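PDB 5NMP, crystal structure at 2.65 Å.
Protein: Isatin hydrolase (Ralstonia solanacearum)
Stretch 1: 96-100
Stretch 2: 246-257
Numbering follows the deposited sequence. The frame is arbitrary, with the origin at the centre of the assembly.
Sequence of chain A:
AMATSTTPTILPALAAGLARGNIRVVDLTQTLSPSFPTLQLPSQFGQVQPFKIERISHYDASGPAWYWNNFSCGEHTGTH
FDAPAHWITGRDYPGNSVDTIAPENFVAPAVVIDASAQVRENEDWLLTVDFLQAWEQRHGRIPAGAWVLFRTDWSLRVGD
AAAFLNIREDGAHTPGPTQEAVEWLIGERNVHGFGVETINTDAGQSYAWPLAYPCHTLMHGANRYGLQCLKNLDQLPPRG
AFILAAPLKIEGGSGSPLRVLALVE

Stretch 1 (96-100) NSVDT
Stretch 2 246-257: APLKIEGGSGSP

Residues 96-100 form an irregular segment that packs against residues 246-257, burying 424 Å² summed over both sides. Val 98 and Asp 99 account for most of the surface covered on the first stretch. The register is set by two CA pairs, Ser 97 CA to Gly 253 CA at 5.4 Å and Asp 99 CA to Lys 249 CA at 4.5 Å, so the chains run in opposite directions here.

Val 98 (phi/psi -65/-15) points its CB toward the second stretch and is anchored through its backbone: Val 98 N donates to Gly 253 O at 3.0 Å, with a nearly straight angle of 165°. With chi1 at -73° (m), its two methyl groups spread over the second stretch. Val 98 CG1 lies 3.7 Å from Pro 247 CB and 3.6 Å from Gly 255 CA, while Val 98 CG2 sits 3.4 Å from Leu 248 O, 3.5 Å from Ile 250 O and 4.0 Å from Ile 250 CB. A compact, branched apolar side chain suits this buried pocket, whose wall is partly bare backbone. Gly 253 (-66/135) is fitted closely against it, since an ideal CB on Gly 253 would come within 2.6 Å of Val 98 CG2. Gly 255, almost fully extended at 173/-179, begins the strand of 255-257 and meets Val 98 CG1 through its CA.

Asp 99 (-96/-11) also directs its CB toward the second stretch and reads a type II turn from Ile 250 to Gly 253. The turn is closed by Gly 253 N donating to Ile 250 O at 2.8 Å. Glu 251 (-56/111) and Gly 252 (70/19) occupy its central positions, and the positive phi of the latter favours glycine. With chi1 60° (p) and chi2 -35°, the carboxylate accepts a hydrogen bond from Gly 252 N to Asp 99 OD2 at 3.1 Å and 163°. Asp 99 CB rests 3.4 Å from Ile 250 O and 3.8 Å from Lys 249 CG. The lysine, all trans from chi1 at -158° to chi4 at -175°, passes its aliphatic chain alongside, and its NZ is hydrogen-bonded elsewhere in the structure.

Ser 97 (-113/161, chi1 55°, p) steadies the carboxylate from within its own stretch: Ser 97 OG donates to Asp 99 OD1 at 2.6 Å and accepts from Thr 100 OG1 at 2.9 Å. Thr 100 N to Ser 97 O, 2.9 Å, folds this segment back on itself. Across the contact, Ser 97 CB lies 3.3 Å from Gly 253 O. Within the second stretch, Leu 248 N donates to Ser 256 OG at 2.8 Å, bracing the two limbs that flank the turn.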

ATOM      1  N   ASN A  96     -13.488  10.717   4.745  1.00 54.35           N
ATOM      2  CA  ASN A  96     -12.405  11.678   4.588  1.00 50.68           C
ATOM      3  C   ASN A  96     -11.083  11.225   5.205  1.00 50.71           C
ATOM      4  O   ASN A  96     -10.072  11.915   5.091  1.00 55.29           O
ATOM      5  CB  ASN A  96     -12.813  13.021   5.195  1.00 50.50           C
ATOM      6  CG  ASN A  96     -13.012  12.941   6.695  1.00 55.94           C
ATOM      7  OD1 ASN A  96     -13.238  11.864   7.246  1.00 61.88           O
ATOM      8  ND2 ASN A  96     -12.936  14.084   7.364  1.00 54.60           N
ATOM      9  N   SER A  97     -11.094  10.073   5.868  1.00 46.40           N
ATOM     10  CA  SER A  97      -9.877   9.523   6.458  1.00 49.05           C
ATOM     11  C   SER A  97      -9.471   8.243   5.732  1.00 49.26           C
ATOM     12  O   SER A  97     -10.290   7.630   5.047  1.00 49.37           O
ATOM     13  CB  SER A  97     -10.070   9.261   7.952  1.00 54.96           C
ATOM     14  OG  SER A  97     -11.194   8.432   8.183  1.00 62.18           O
ATOM     15  N   VAL A  98      -8.212   7.838   5.888  1.00 46.58           N
ATOM     16  CA  VAL A  98      -7.662   6.736   5.096  1.00 48.07           C
ATOM     17  C   VAL A  98      -8.328   5.389   5.386  1.00 51.99           C
ATOM     18  O   VAL A  98      -8.183   4.441   4.615  1.00 55.16           O
ATOM     19  CB  VAL A  98      -6.135   6.590   5.309  1.00 47.70           C
ATOM     20  CG1 VAL A  98      -5.388   7.719   4.615  1.00 40.01           C
ATOM     21  CG2 VAL A  98      -5.794   6.537   6.790  1.00 45.55           C
ATOM     22  N   ASP A  99      -9.061   5.307   6.489  1.00 53.01           N
ATOM     23  CA  ASP A  99      -9.776   4.085   6.828  1.00 55.72           C
ATOM     24  C   ASP A  99     -11.236   4.118   6.368  1.00 57.75           C
ATOM     25  O   ASP A  99     -11.918   3.094   6.395  1.00 62.48           O
ATOM     26  CB  ASP A  99      -9.713   3.832   8.337  1.00 65.26           C
ATOM     27  CG  ASP A  99     -10.335   4.959   9.145  1.00 72.46           C
ATOM     28  OD1 ASP A  99     -10.215   6.127   8.721  1.00 72.56           O
ATOM     29  OD2 ASP A  99     -10.944   4.680  10.202  1.00 74.15           O
ATOM     30  N   THR A 100     -11.716   5.286   5.944  1.00 52.90           N
ATOM     31  CA  THR A 100     -13.119   5.418   5.551  1.00 49.31           C
ATOM     32  C   THR A 100     -13.325   5.873   4.104  1.00 48.09           C
ATOM     33  O   THR A 100     -14.443   5.805   3.593  1.00 50.33           O
ATOM     34  CB  THR A 100     -13.872   6.401   6.476  1.00 53.41           C
ATOM     35  OG1 THR A 100     -13.311   7.712   6.352  1.00 57.98           O
ATOM     36  CG2 THR A 100     -13.789   5.944   7.927  1.00 51.88           C
ATOM     37  N   ALA A 246      -2.917   2.907  -2.563  1.00 51.44           N
ATOM     38  CA  ALA A 246      -3.757   2.543  -1.428  1.00 48.24           C
ATOM     39  C   ALA A 246      -3.026   2.770  -0.105  1.00 49.43           C
ATOM     40  O   ALA A 246      -1.987   2.157   0.153  1.00 53.24           O
ATOM     41  CB  ALA A 246      -4.206   1.097  -1.548  1.00 44.65           C
ATOM     42  N   PRO A 247      -3.571   3.658   0.738  1.00 44.50           N
ATOM     43  CA  PRO A 247      -2.976   4.006   2.032  1.00 44.40           C
ATOM     44  C   PRO A 247      -3.301   2.987   3.120  1.00 48.29           C
ATOM     45  O   PRO A 247      -4.291   2.263   3.002  1.00 51.45           O
ATOM     46  CB  PRO A 247      -3.615   5.357   2.349  1.00 45.12           C
ATOM     47  CG  PRO A 247      -4.971   5.267   1.716  1.00 44.71           C
ATOM     48  CD  PRO A 247      -4.798   4.429   0.469  1.00 42.96           C
ATOM     49  N   LEU A 248      -2.476   2.935   4.162  1.00 47.48           N
ATOM     50  CA  LEU A 248      -2.728   2.050   5.294  1.00 47.98           C
ATOM     51  C   LEU A 248      -4.077   2.366   5.933  1.00 52.89           C
ATOM     52  O   LEU A 248      -4.483   3.526   6.000  1.00 50.95           O
ATOM     53  CB  LEU A 248      -1.619   2.176   6.338  1.00 43.90           C
ATOM     54  CG  LEU A 248      -0.185   1.961   5.867  1.00 46.12           C
ATOM     55  CD1 LEU A 248       0.774   2.208   7.014  1.00 45.90           C
ATOM     56  CD2 LEU A 248      -0.010   0.558   5.312  1.00 51.72           C
ATOM     57  N   LYS A 249      -4.766   1.335   6.407  1.00 52.89           N
ATOM     58  CA  LYS A 249      -6.071   1.525   7.025  1.00 50.00           C
ATOM     59  C   LYS A 249      -5.929   1.975   8.480  1.00 50.18           C
ATOM     60  O   LYS A 249      -6.365   1.285   9.403  1.00 47.19           O
ATOM     61  CB  LYS A 249      -6.897   0.242   6.937  1.00 49.20           C
ATOM     62  CG  LYS A 249      -8.391   0.470   7.059  1.00 49.67           C
ATOM     63  CD  LYS A 249      -9.176  -0.772   6.693  1.00 50.81           C
ATOM     64  CE  LYS A 249     -10.668  -0.487   6.695  1.00 53.50           C
ATOM     65  NZ  LYS A 249     -11.474  -1.717   6.459  1.00 57.43           N
ATOM     66  N   ILE A 250      -5.314   3.141   8.665  1.00 50.46           N
ATOM     67  CA  ILE A 250      -5.107   3.725   9.987  1.00 51.37           C
ATOM     68  C   ILE A 250      -6.397   4.348  10.512  1.00 56.11           C
ATOM     69  O   ILE A 250      -6.976   5.222   9.864  1.00 56.39           O
ATOM     70  CB  ILE A 250      -3.998   4.801   9.958  1.00 50.75           C
ATOM     71  CG1 ILE A 250      -2.705   4.218   9.383  1.00 48.09           C
ATOM     72  CG2 ILE A 250      -3.771   5.385  11.348  1.00 40.59           C
ATOM     73  CD1 ILE A 250      -1.550   5.187   9.384  1.00 45.73           C
ATOM     74  N   GLU A 251      -6.837   3.898  11.684  1.00 58.60           N
ATOM     75  CA  GLU A 251      -8.086   4.369  12.278  1.00 60.90           C
ATOM     76  C   GLU A 251      -8.099   5.885  12.447  1.00 58.54           C
ATOM     77  O   GLU A 251      -7.354   6.434  13.258  1.00 56.78           O
ATOM     78  CB  GLU A 251      -8.324   3.693  13.629  1.00 63.81           C
ATOM     79  CG  GLU A 251      -9.674   4.007  14.252  1.00 69.92           C
ATOM     80  CD  GLU A 251      -9.859   3.345  15.606  1.00 80.41           C
ATOM     81  OE1 GLU A 251      -8.968   3.488  16.471  1.00 82.59           O
ATOM     82  OE2 GLU A 251     -10.895   2.674  15.801  1.00 86.14           O
ATOM     83  N   GLY A 252      -8.944   6.552  11.666  1.00 57.23           N
ATOM     84  CA  GLY A 252      -9.056   7.999  11.710  1.00 56.16           C
ATOM     85  C   GLY A 252      -7.836   8.712  11.155  1.00 55.39           C
ATOM     86  O   GLY A 252      -7.619   9.892  11.432  1.00 54.58           O
ATOM     87  N   GLY A 253      -7.041   7.996  10.365  1.00 53.47           N
ATOM     88  CA  GLY A 253      -5.801   8.535   9.832  1.00 50.98           C
ATOM     89  C   GLY A 253      -5.985   9.674   8.846  1.00 49.38           C
ATOM     90  O   GLY A 253      -6.833   9.606   7.955  1.00 49.03           O
ATOM     91  N   SER A 254      -5.180  10.720   9.006  1.00 47.07           N
ATOM     92  CA  SER A 254      -5.240  11.882   8.126  1.00 44.31           C
ATOM     93  C   SER A 254      -4.457  11.631   6.843  1.00 44.10           C
ATOM     94  O   SER A 254      -4.546  12.391   5.879  1.00 47.65           O
ATOM     95  CB  SER A 254      -4.695  13.118   8.834  1.00 45.47           C
ATOM     96  OG  SER A 254      -3.283  13.056   8.941  1.00 44.08           O
ATOM     97  N   GLY A 255      -3.683  10.553   6.847  1.00 41.71           N
ATOM     98  CA  GLY A 255      -2.905  10.149   5.694  1.00 39.62           C
ATOM     99  C   GLY A 255      -2.020   8.993   6.106  1.00 42.02           C
ATOM    100  O   GLY A 255      -2.079   8.555   7.254  1.00 43.53           O
ATOM    101  N   SER A 256      -1.205   8.490   5.185  1.00 42.22           N
ATOM    102  CA  SER A 256      -0.236   7.455   5.534  1.00 46.33           C
ATOM    103  C   SER A 256       0.822   7.316   4.457  1.00 45.42           C
ATOM    104  O   SER A 256       0.576   7.641   3.295  1.00 47.82           O
ATOM    105  CB  SER A 256      -0.923   6.100   5.758  1.00 47.65           C
ATOM    106  OG  SER A 256      -1.099   5.397   4.539  1.00 47.37           O
ATOM    107  N   PRO A 257       2.014   6.844   4.840  1.00 41.56           N
ATOM    108  CA  PRO A 257       2.964   6.428   3.808  1.00 42.44           C
ATOM    109  C   PRO A 257       2.381   5.247   3.045  1.00 44.93           C
ATOM    110  O   PRO A 257       1.576   4.503   3.603  1.00 48.07           O
ATOM    111  CB  PRO A 257       4.212   6.037   4.603  1.00 42.43           C
ATOM    112  CG  PRO A 257       3.732   5.808   5.995  1.00 45.32           C
ATOM    113  CD  PRO A 257       2.573   6.726   6.196  1.00 40.43           C
TER